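Local coordinates for protein halogenase (Chondromyces crocatus, PDB 3E1T) that probably chlorinates a precursor of the natural product chondrochloren, acting as a flavin-dependent halogenase that carries bound FAD, at residues L10-G15 with V165-N170; H31-L36 with K124-R129; G218-I223 with V232-S237. All coordinates share one frame; numbering follows the deposited sequence.

Interaction 1: residues L10-G15 with V165-N170; sequences LIVIGG and VDASGN. With FAD (flavin-adenine dinucleotide), chain C.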
loop_
_atom_site.group_PDB
_atom_site.type_symbol
_atom_site.label_atom_id
_atom_site.label_comp_id
_atom_site.label_asym_id
_atom_site.label_seq_id
_atom_site.Cartn_x
_atom_site.Cartn_y
_atom_site.Cartn_z
ATOM N N LEU A 10 -5.910 -12.723 -20.733
ATOM C CA LEU A 10 -6.024 -11.763 -19.626
ATOM C C LEU A 10 -5.776 -10.349 -20.104
ATOM O O LEU A 10 -4.819 -10.102 -20.831
ATOM C CB LEU A 10 -4.998 -12.101 -18.528
ATOM C CG LEU A 10 -4.720 -11.125 -17.371
ATOM C CD1 LEU A 10 -5.964 -10.974 -16.490
ATOM C CD2 LEU A 10 -3.527 -11.609 -16.535
ATOM N N ILE A 11 -6.634 -9.424 -19.677
ATOM C CA ILE A 11 -6.365 -7.997 -19.842
ATOM C C ILE A 11 -6.174 -7.360 -18.471
ATOM O O ILE A 11 -7.056 -7.450 -17.608
ATOM C CB ILE A 11 -7.497 -7.262 -20.586
ATOM C CG1 ILE A 11 -7.660 -7.839 -22.004
ATOM C CG2 ILE A 11 -7.196 -5.754 -20.647
ATOM C CD1 ILE A 11 -9.040 -7.639 -22.613
ATOM N N VAL A 12 -5.020 -6.715 -18.290
ATOM C CA VAL A 12 -4.714 -5.985 -17.072
ATOM C C VAL A 12 -4.807 -4.486 -17.331
ATOM O O VAL A 12 -4.234 -3.975 -18.296
ATOM C CB VAL A 12 -3.324 -6.379 -16.521
ATOM C CG1 VAL A 12 -2.972 -5.559 -15.286
ATOM C CG2 VAL A 12 -3.322 -7.855 -16.175
ATOM N N ILE A 13 -5.568 -3.809 -16.476
ATOM C CA ILE A 13 -5.752 -2.373 -16.533
ATOM C C ILE A 13 -4.833 -1.670 -15.528
ATOM O O ILE A 13 -5.131 -1.617 -14.316
ATOM C CB ILE A 13 -7.209 -1.983 -16.179
ATOM C CG1 ILE A 13 -8.223 -2.933 -16.851
ATOM C CG2 ILE A 13 -7.429 -0.497 -16.461
ATOM C CD1 ILE A 13 -9.679 -2.701 -16.455
ATOM N N GLY A 14 -3.736 -1.116 -16.027
ATOM C CA GLY A 14 -2.796 -0.341 -15.211
ATOM C C GLY A 14 -1.461 -1.049 -15.126
ATOM O O GLY A 14 -1.422 -2.260 -14.969
ATOM N N GLY A 15 -0.370 -0.292 -15.216
ATOM C CA GLY A 15 0.964 -0.886 -15.209
ATOM C C GLY A 15 1.871 -0.508 -14.040
ATOM O O GLY A 15 3.098 -0.505 -14.181
ATOM N N VAL A 165 -8.627 -7.785 -15.130
ATOM C CA VAL A 165 -8.207 -7.369 -13.784
ATOM C C VAL A 165 -7.945 -5.864 -13.681
ATOM O O VAL A 165 -7.178 -5.313 -14.461
ATOM C CB VAL A 165 -6.969 -8.144 -13.289
ATOM C CG1 VAL A 165 -6.523 -7.614 -11.915
ATOM C CG2 VAL A 165 -7.273 -9.662 -13.210
ATOM N N ASP A 166 -8.604 -5.221 -12.716
ATOM C CA ASP A 166 -8.382 -3.815 -12.400
ATOM C C ASP A 166 -7.185 -3.694 -11.460
ATOM O O ASP A 166 -7.241 -4.111 -10.295
ATOM C CB ASP A 166 -9.640 -3.213 -11.767
ATOM C CG ASP A 166 -9.537 -1.712 -11.533
ATOM O OD1 ASP A 166 -8.596 -1.041 -12.030
ATOM O OD2 ASP A 166 -10.424 -1.189 -10.844
ATOM N N ALA A 167 -6.093 -3.158 -11.999
ATOM C CA ALA A 167 -4.908 -2.822 -11.231
ATOM C C ALA A 167 -4.666 -1.347 -11.461
ATOM O O ALA A 167 -3.529 -0.909 -11.547
ATOM C CB ALA A 167 -3.707 -3.628 -11.709
ATOM N N SER A 168 -5.737 -0.579 -11.592
ATOM C CA SER A 168 -5.568 0.814 -12.006
ATOM C C SER A 168 -5.490 1.797 -10.835
ATOM O O SER A 168 -5.642 3.011 -11.014
ATOM C CB SER A 168 -6.634 1.204 -13.029
ATOM O OG SER A 168 -7.928 1.172 -12.474
ATOM N N GLY A 169 -5.226 1.269 -9.641
ATOM C CA GLY A 169 -4.872 2.126 -8.518
ATOM C C GLY A 169 -6.043 2.881 -7.924
ATOM O O GLY A 169 -7.197 2.581 -8.204
ATOM N N ASN A 170 -5.748 3.881 -7.108
ATOM C CA ASN A 170 -6.782 4.501 -6.282
ATOM C C ASN A 170 -7.813 5.285 -7.094
ATOM O O ASN A 170 -8.956 5.460 -6.664
ATOM C CB ASN A 170 -6.154 5.353 -5.173
ATOM C CG ASN A 170 -5.616 6.686 -5.674
ATOM O OD1 ASN A 170 -4.509 6.771 -6.224
ATOM N ND2 ASN A 170 -6.387 7.734 -5.463
HETATM P PA FAD C . -0.701 2.369 -8.866
HETATM O O1A FAD C . 0.739 2.407 -8.426
HETATM O O2A FAD C . -1.503 3.574 -8.514
HETATM O O5B FAD C . -0.704 2.202 -10.473
HETATM C C5B FAD C . -1.914 2.072 -11.202
HETATM C C4B FAD C . -1.661 2.414 -12.673
HETATM O O4B FAD C . -2.868 2.408 -13.408
HETATM C C3B FAD C . -1.072 3.813 -12.819
HETATM O O3B FAD C . 0.128 3.702 -13.551
HETATM C C2B FAD C . -2.099 4.597 -13.610
HETATM O O2B FAD C . -1.464 5.416 -14.550
HETATM C C1B FAD C . -2.899 3.502 -14.291
HETATM N N9A FAD C . -4.306 3.829 -14.581
HETATM C C8A FAD C . -5.200 4.553 -13.833
HETATM N N7A FAD C . -6.382 4.564 -14.494
HETATM C C5A FAD C . -6.261 3.850 -15.639
HETATM C C6A FAD C . -7.141 3.543 -16.688
HETATM N N6A FAD C . -8.362 4.087 -16.759
HETATM N N1A FAD C . -6.688 2.772 -17.732
HETATM C C2A FAD C . -5.391 2.330 -17.780
HETATM N N3A FAD C . -4.533 2.648 -16.749
HETATM C C4A FAD C . -4.959 3.385 -15.698
HETATM N N1 FAD C . 3.362 2.111 -0.423
HETATM C C2 FAD C . 4.576 1.562 -0.120
HETATM O O2 FAD C . 4.780 0.394 -0.444
HETATM N N3 FAD C . 5.521 2.320 0.550
HETATM C C4 FAD C . 5.254 3.639 0.904
HETATM O O4 FAD C . 6.101 4.325 1.480
HETATM C C4X FAD C . 4.014 4.189 0.606
HETATM N N5 FAD C . 3.711 5.496 0.941
HETATM C C5X FAD C . 2.472 6.020 0.623
HETATM C C6 FAD C . 2.150 7.338 0.966
HETATM C C7 FAD C . 0.888 7.860 0.640
HETATM C C7M FAD C . 0.482 9.190 1.208
HETATM C C8 FAD C . -0.055 7.065 -0.023
HETATM C C8M FAD C . -1.486 7.515 -0.209
HETATM C C9 FAD C . 0.278 5.760 -0.370
HETATM C C9A FAD C . 1.533 5.229 -0.049
HETATM N N10 FAD C . 1.837 3.931 -0.412
HETATM C C10 FAD C . 3.068 3.407 -0.078
HETATM C "C1'" FAD C . 0.866 3.107 -1.240
HETATM C "C2'" FAD C . 1.250 2.981 -2.719
HETATM O "O2'" FAD C . 1.174 4.268 -3.298
HETATM C "C3'" FAD C . 0.285 2.043 -3.461
HETATM O "O3'" FAD C . -0.136 0.990 -2.622
HETATM C "C4'" FAD C . 0.866 1.373 -4.707
HETATM O "O4'" FAD C . 1.234 2.361 -5.643
HETATM C "C5'" FAD C . -0.189 0.456 -5.325
HETATM O "O5'" FAD C . 0.201 0.095 -6.621
HETATM P P FAD C . -0.883 -0.269 -7.749
HETATM O O1P FAD C . -0.208 -1.094 -8.823
HETATM O O2P FAD C . -2.025 -1.033 -7.155
HETATM O O3P FAD C . -1.467 1.123 -8.240
#

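Interaction 2: residues H31-L36 with K124-R129; sequences HRVLLL and KGVDVR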
loop_
_atom_site.group_PDB
_atom_site.type_symbol
_atom_site.label_atom_id
_atom_site.label_comp_id
_atom_site.label_asym_id
_atom_site.label_seq_id
_atom_site.Cartn_x
_atom_site.Cartn_y
_atom_site.Cartn_z
ATOM N N HIS A 31 0.833 -17.604 -21.387
ATOM C CA HIS A 31 -0.519 -17.190 -21.733
ATOM C C HIS A 31 -0.492 -15.847 -22.438
ATOM O O HIS A 31 0.497 -15.117 -22.343
ATOM C CB HIS A 31 -1.399 -17.126 -20.484
ATOM C CG HIS A 31 -1.556 -18.440 -19.782
ATOM N ND1 HIS A 31 -1.079 -18.662 -18.508
ATOM C CD2 HIS A 31 -2.142 -19.598 -20.170
ATOM C CE1 HIS A 31 -1.367 -19.898 -18.139
ATOM N NE2 HIS A 31 -2.014 -20.488 -19.129
ATOM N N ARG A 32 -1.572 -15.531 -23.157
ATOM C CA ARG A 32 -1.682 -14.263 -23.883
ATOM C C ARG A 32 -2.209 -13.173 -22.949
ATOM O O ARG A 32 -3.363 -13.215 -22.529
ATOM C CB ARG A 32 -2.622 -14.392 -25.101
ATOM C CG ARG A 32 -2.432 -15.669 -25.933
ATOM C CD ARG A 32 -3.374 -15.752 -27.146
ATOM N NE ARG A 32 -4.819 -15.771 -26.847
ATOM C CZ ARG A 32 -5.487 -16.762 -26.249
ATOM N NH1 ARG A 32 -4.863 -17.854 -25.814
ATOM N NH2 ARG A 32 -6.799 -16.653 -26.061
ATOM N N VAL A 33 -1.364 -12.205 -22.614
ATOM C CA VAL A 33 -1.832 -11.084 -21.800
ATOM C C VAL A 33 -1.555 -9.723 -22.428
ATOM O O VAL A 33 -0.483 -9.482 -22.985
ATOM C CB VAL A 33 -1.448 -11.190 -20.254
ATOM C CG1 VAL A 33 -0.495 -12.340 -19.961
ATOM C CG2 VAL A 33 -0.956 -9.842 -19.669
ATOM N N LEU A 34 -2.575 -8.872 -22.359
ATOM C CA LEU A 34 -2.505 -7.472 -22.728
ATOM C C LEU A 34 -2.519 -6.659 -21.431
ATOM O O LEU A 34 -3.254 -6.983 -20.497
ATOM C CB LEU A 34 -3.749 -7.101 -23.537
ATOM C CG LEU A 34 -3.848 -5.951 -24.548
ATOM C CD1 LEU A 34 -5.214 -5.298 -24.432
ATOM C CD2 LEU A 34 -2.747 -4.908 -24.467
ATOM N N LEU A 35 -1.718 -5.604 -21.389
ATOM C CA LEU A 35 -1.725 -4.685 -20.272
ATOM C C LEU A 35 -1.819 -3.282 -20.834
ATOM O O LEU A 35 -0.977 -2.872 -21.638
ATOM C CB LEU A 35 -0.473 -4.906 -19.402
ATOM C CG LEU A 35 0.215 -3.941 -18.420
ATOM C CD1 LEU A 35 -0.350 -2.539 -18.310
ATOM C CD2 LEU A 35 0.356 -4.606 -17.056
ATOM N N LEU A 36 -2.865 -2.567 -20.428
ATOM C CA LEU A 36 -3.093 -1.187 -20.855
ATOM C C LEU A 36 -2.782 -0.184 -19.741
ATOM O O LEU A 36 -3.329 -0.280 -18.640
ATOM C CB LEU A 36 -4.539 -1.012 -21.350
ATOM C CG LEU A 36 -5.016 -1.889 -22.525
ATOM C CD1 LEU A 36 -6.484 -1.651 -22.808
ATOM C CD2 LEU A 36 -4.205 -1.617 -23.783
ATOM N N LYS A 124 9.012 -10.551 -20.408
ATOM C CA LYS A 124 8.416 -11.818 -19.959
ATOM C C LYS A 124 7.359 -12.293 -20.938
ATOM O O LYS A 124 6.833 -13.407 -20.815
ATOM C CB LYS A 124 7.837 -11.702 -18.539
ATOM C CG LYS A 124 8.889 -11.672 -17.437
ATOM C CD LYS A 124 9.638 -12.990 -17.332
ATOM C CE LYS A 124 10.729 -12.927 -16.272
ATOM N NZ LYS A 124 11.606 -14.127 -16.328
ATOM N N GLY A 125 7.049 -11.433 -21.904
ATOM C CA GLY A 125 6.123 -11.774 -22.975
ATOM C C GLY A 125 4.792 -11.048 -22.936
ATOM O O GLY A 125 3.846 -11.450 -23.624
ATOM N N VAL A 126 4.706 -9.990 -22.127
ATOM C CA VAL A 126 3.449 -9.255 -21.975
ATOM C C VAL A 126 3.330 -8.202 -23.066
ATOM O O VAL A 126 4.284 -7.475 -23.348
ATOM C CB VAL A 126 3.308 -8.569 -20.581
ATOM C CG1 VAL A 126 2.031 -7.745 -20.518
ATOM C CG2 VAL A 126 3.330 -9.602 -19.452
ATOM N N ASP A 127 2.146 -8.137 -23.664
ATOM C CA ASP A 127 1.800 -7.114 -24.639
ATOM C C ASP A 127 1.425 -5.822 -23.906
ATOM O O ASP A 127 0.244 -5.565 -23.668
ATOM C CB ASP A 127 0.626 -7.623 -25.494
ATOM C CG ASP A 127 0.375 -6.786 -26.737
ATOM O OD1 ASP A 127 0.779 -5.605 -26.803
ATOM O OD2 ASP A 127 -0.263 -7.325 -27.666
ATOM N N VAL A 128 2.411 -5.003 -23.546
ATOM C CA VAL A 128 2.087 -3.772 -22.817
ATOM C C VAL A 128 1.980 -2.580 -23.760
ATOM O O VAL A 128 2.773 -2.427 -24.689
ATOM C CB VAL A 128 3.013 -3.486 -21.567
ATOM C CG1 VAL A 128 3.821 -4.709 -21.175
ATOM C CG2 VAL A 128 3.913 -2.270 -21.771
ATOM N N ARG A 129 0.975 -1.750 -23.524
ATOM C CA ARG A 129 0.719 -0.601 -24.373
ATOM C C ARG A 129 0.426 0.623 -23.525
ATOM O O ARG A 129 -0.607 0.688 -22.851
ATOM C CB ARG A 129 -0.429 -0.911 -25.341
ATOM C CG ARG A 129 0.028 -1.744 -26.532
ATOM C CD ARG A 129 -0.946 -2.846 -26.885
ATOM N NE ARG A 129 -2.055 -2.351 -27.686
ATOM C CZ ARG A 129 -2.821 -3.104 -28.472
ATOM N NH1 ARG A 129 -2.607 -4.417 -28.581
ATOM N NH2 ARG A 129 -3.806 -2.534 -29.149
HETATM O O HOH W 1 1.642 -12.778 -22.889
#

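Interaction 3: residues G218-I223 with V232-S237; sequences GWFWYI and VGAVVS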
loop_
_atom_site.group_PDB
_atom_site.type_symbol
_atom_site.label_atom_id
_atom_site.label_comp_id
_atom_site.label_asym_id
_atom_site.label_seq_id
_atom_site.Cartn_x
_atom_site.Cartn_y
_atom_site.Cartn_z
ATOM N N GLY A 218 -0.190 15.235 13.703
ATOM C CA GLY A 218 -0.067 14.035 12.868
ATOM C C GLY A 218 1.325 13.478 12.883
ATOM O O GLY A 218 1.965 13.439 13.933
ATOM N N TRP A 219 1.805 13.042 11.725
ATOM C CA TRP A 219 3.146 12.480 11.641
ATOM C C TRP A 219 3.780 12.693 10.277
ATOM O O TRP A 219 3.085 12.918 9.290
ATOM C CB TRP A 219 3.170 10.987 12.041
ATOM C CG TRP A 219 2.375 10.069 11.140
ATOM C CD1 TRP A 219 1.034 9.822 11.204
ATOM C CD2 TRP A 219 2.881 9.259 10.067
ATOM N NE1 TRP A 219 0.670 8.918 10.228
ATOM C CE2 TRP A 219 1.781 8.561 9.514
ATOM C CE3 TRP A 219 4.148 9.074 9.506
ATOM C CZ2 TRP A 219 1.911 7.692 8.425
ATOM C CZ3 TRP A 219 4.283 8.201 8.427
ATOM C CH2 TRP A 219 3.167 7.519 7.898
ATOM N N PHE A 220 5.109 12.633 10.246
ATOM C CA PHE A 220 5.889 12.818 9.029
ATOM C C PHE A 220 6.543 11.514 8.605
ATOM O O PHE A 220 6.945 10.710 9.453
ATOM C CB PHE A 220 7.007 13.838 9.275
ATOM C CG PHE A 220 6.646 15.244 8.940
ATOM C CD1 PHE A 220 6.764 15.710 7.633
ATOM C CD2 PHE A 220 6.233 16.120 9.936
ATOM C CE1 PHE A 220 6.441 17.028 7.312
ATOM C CE2 PHE A 220 5.906 17.438 9.641
ATOM C CZ PHE A 220 6.016 17.904 8.327
ATOM N N TRP A 221 6.650 11.297 7.300
ATOM C CA TRP A 221 7.637 10.353 6.784
ATOM C C TRP A 221 8.805 11.113 6.171
ATOM O O TRP A 221 8.654 12.265 5.743
ATOM C CB TRP A 221 7.038 9.350 5.788
ATOM C CG TRP A 221 6.795 9.876 4.386
ATOM C CD1 TRP A 221 7.731 10.079 3.409
ATOM C CD2 TRP A 221 5.525 10.211 3.797
ATOM N NE1 TRP A 221 7.130 10.551 2.258
ATOM C CE2 TRP A 221 5.777 10.628 2.466
ATOM C CE3 TRP A 221 4.203 10.220 4.272
ATOM C CZ2 TRP A 221 4.756 11.038 1.602
ATOM C CZ3 TRP A 221 3.182 10.615 3.408
ATOM C CH2 TRP A 221 3.469 11.031 2.084
ATOM N N TYR A 222 9.962 10.457 6.131
ATOM C CA TYR A 222 11.227 11.054 5.677
ATOM C C TYR A 222 12.009 9.917 5.042
ATOM O O TYR A 222 12.610 9.107 5.738
ATOM C CB TYR A 222 12.006 11.634 6.864
ATOM C CG TYR A 222 13.260 12.436 6.505
ATOM C CD1 TYR A 222 13.191 13.814 6.317
ATOM C CD2 TYR A 222 14.512 11.822 6.390
ATOM C CE1 TYR A 222 14.329 14.566 6.006
ATOM C CE2 TYR A 222 15.682 12.580 6.081
ATOM C CZ TYR A 222 15.570 13.945 5.888
ATOM O OH TYR A 222 16.679 14.723 5.588
ATOM N N ILE A 223 11.944 9.830 3.720
ATOM C CA ILE A 223 12.486 8.694 2.982
ATOM C C ILE A 223 13.623 9.181 2.102
ATOM O O ILE A 223 13.402 10.030 1.231
ATOM C CB ILE A 223 11.420 8.032 2.088
ATOM C CG1 ILE A 223 10.223 7.557 2.926
ATOM C CG2 ILE A 223 12.033 6.887 1.275
ATOM C CD1 ILE A 223 8.981 7.163 2.101
ATOM N N VAL A 232 9.362 13.692 1.595
ATOM C CA VAL A 232 8.935 14.151 2.912
ATOM C C VAL A 232 7.448 14.475 2.900
ATOM O O VAL A 232 6.980 15.312 2.111
ATOM C CB VAL A 232 9.734 15.394 3.411
ATOM C CG1 VAL A 232 9.289 15.782 4.829
ATOM C CG2 VAL A 232 11.255 15.120 3.404
ATOM N N GLY A 233 6.711 13.828 3.793
ATOM C CA GLY A 233 5.265 13.977 3.813
ATOM C C GLY A 233 4.701 14.084 5.202
ATOM O O GLY A 233 5.159 13.387 6.116
ATOM N N ALA A 234 3.725 14.975 5.356
ATOM C CA ALA A 234 2.962 15.116 6.594
ATOM C C ALA A 234 1.606 14.433 6.412
ATOM O O ALA A 234 0.904 14.673 5.415
ATOM C CB ALA A 234 2.779 16.572 6.935
ATOM N N VAL A 235 1.287 13.538 7.343
ATOM C CA VAL A 235 0.006 12.842 7.370
ATOM C C VAL A 235 -0.767 13.491 8.530
ATOM O O VAL A 235 -0.394 13.332 9.698
ATOM C CB VAL A 235 0.176 11.317 7.590
ATOM C CG1 VAL A 235 -1.171 10.624 7.726
ATOM C CG2 VAL A 235 1.013 10.674 6.442
ATOM N N VAL A 236 -1.809 14.250 8.187
ATOM C CA VAL A 236 -2.590 15.022 9.159
ATOM C C VAL A 236 -4.093 14.675 9.036
ATOM O O VAL A 236 -4.461 13.811 8.243
ATOM C CB VAL A 236 -2.302 16.555 9.010
ATOM C CG1 VAL A 236 -0.805 16.864 9.272
ATOM C CG2 VAL A 236 -2.690 17.074 7.631
ATOM N N SER A 237 -4.946 15.315 9.836
ATOM C CA SER A 237 -6.381 15.056 9.790
ATOM C C SER A 237 -7.010 15.564 8.497
ATOM O O SER A 237 -6.636 16.619 7.980
ATOM C CB SER A 237 -7.094 15.689 10.991
ATOM O OG SER A 237 -7.398 17.054 10.722
#

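Interaction 1: residues L10-G15 with V165-N170
Ile-13 and Ser-168 meet through CG2 of the isoleucine and CB of the serine, 3.9 Å apart, and both carbons lie against the same face of the FAD adenine. Ile-13 CG2 sits above FAD N1A at 3.6 Å, while Ser-168 CB stands on the imidazole side, 3.7 Å from FAD N7A. Ser-168 O comes nearer still, 3.2 Å from FAD C8A, from that side and well off the ring plane. The isoleucine reaches the base because CG2 is anti to its backbone N, which carries the methyl to the cofactor and leaves CG1 over Val-165 O. An alanine at Ile-13 would probably leave the pyrimidine half of the adenine without this methyl and open a gap beside Ser-168 CB. The carboxylate of Asp-166 is met from above its plane, 39° out, by Ser-168 N at 2.9 Å from OD1, closing an Asx turn; OD2 is bonded to Thr-172 OG1, so both oxygens are engaged.

Behind this tip the strands pair in parallel. Val-165 N donates to Ile-11 O and Ile-13 N to Val-165 O, both nearly straight. The third bond, Ala-167 N to Ile-13 O at 2.9 Å, is more bent and comes from outside the carbonyl plane. On the face bearing Val-12, Leu-10 CD1 packs on Val-165 CG2 (3.8 Å), and helices 17-27 and 315-333 touch both.

Gly-14 CA lies 3.3 Å from FAD O4B, and a side chain here would run into Ala-167 O. At Gly-169 it would strike the phosphate oxygen O2A. A parallel strand running into a glycine-rich turn and then helix 17-27 at the dinucleotide is characteristic of the Rossmann-type FAD-binding fold, consistent with a GxGxxG motif beginning at Gly-14.

Interaction 2: residues H31-L36 with K124-R129
Arg-129 folds along the face of the sheet that carries Leu-34 and Leu-36. Its CB lies 4.1 Å from Leu-36 CD2, the two side chains running side by side. CG is anti to the carbonyl carbon (chi1 -80°), and bends at chi2 and chi3 then turn the chain back over Leu-34, bringing CD to 3.7 Å from Leu-34 CD2. The same methyl is also approached by NE and NH1, obliquely to the guanidinium plane. At the tip, NH1 faces Asp-127 OD2 in the plane of the group, but at 3.8 Å the salt bridge is long; NH2 has a second acidic partner in Glu-6.

On the other side of the sheet, Val-126 CG1 meets Val-33 CG2 at 3.7 Å and Leu-35 CB at 3.9 Å, and Ala-23 of helix 17-27 touches all three residues. Between the faces, Asp-127 N binds Val-33 O, and Arg-129 N binds Leu-35 O. Leu-35 N reaches Asp-127 O from well above the carbonyl plane. Asp-127 is also the centre of an inverse gamma turn, with a weak bond from Val-128 N to Val-126 O.

Ahead of the first direct bond, one water bridges the two chains: it donates to His-31 O and Gly-125 O and accepts from Val-33 N (3.1 Å). Gly-125, with positive phi, ends helix 110-123 in a Schellman motif and releases the chain into strand 127-129. That strand lies at the border of the five-stranded parallel sheet of a Rossmann-type dinucleotide-binding domain, beside strand 33-36.

Interaction 3: residues G218-I223 with V232-S237
Trp-219 and Trp-221 both place CG between the backbone N and the carbonyl carbon, with chi1 at 64° and 78°, and this folds each indole back across the neighbouring strand of an antiparallel beta hairpin, 218-224 with 229-237. Both residues point to the face that carries Val-235. The valine packs beneath Trp-219: its CB is 3.8 Å from the centroid of the five-membered ring, a CH-pi contact over the face, and CG2, anti to the carbonyl carbon of Val-235, reaches 3.7 Å from Trp-219 CZ2. The same methyl touches the edge of Trp-221 at CZ3, and so it wedges between two indoles.

Trp-221 lies flat on the backbone. Gly-233 CA sits over the centre of its six-membered ring, 3.5 Å from the centroid, and any side chain there would collide with CZ2; the glycine is what lets the indole come down so closely. Ser-231 OG pairs with Trp-221 NE1, Tyr-366 OH with Trp-219 NE1, and Trp-221 also touches FAD, which places this face at the cofactor pocket.

The other face carries Phe-220, Tyr-222, Ala-234 and Val-232. Ala-234 CB lies over the Phe-220 ring, 3.9 Å from its centroid, and Val-232 is shared: CG1 meets Phe-220 CD1, while CG2 meets Tyr-222 CD1, the two side chains lying side by side; the tyrosine OH binds Lys-200 O. Helices 248-257 and 260-266 contact these residues.

Four backbone bonds lock the register, in the pairs Trp-219 with Val-235 and Trp-221 with Gly-233. The straightest runs from Val-235 N to Trp-219 O, 2.7 Å long with 178° at the hydrogen. Beyond it Gly-218 CA closes to 3.3 Å from Val-235 O, where a CB would clash.

Overall arrangement
Interactions 1 and 2 belong to one parallel sheet: strands 10-13 and 33-36 are neighbours, joined by probable hydrogen bonds, Val-12 N to Leu-34 O and Gly-14 N to Leu-36 O. Their centres are 12 Å apart. Interaction 1 is wholly buried and turns glycines, a serine and an isoleucine methyl to the cofactor, whereas interaction 2, mostly buried but with Asp-127, Val-128 and Arg-129 partly exposed on the outermost strand, mixes aliphatic packing with charged groups and a water. Interaction 3, about 28 Å from interaction 1 centre to centre, lies across the chain's centre in a separate mixed sheet. It too is buried, but aromatic rings dominate it. FAD links the two regions, touching residues of all three contacts.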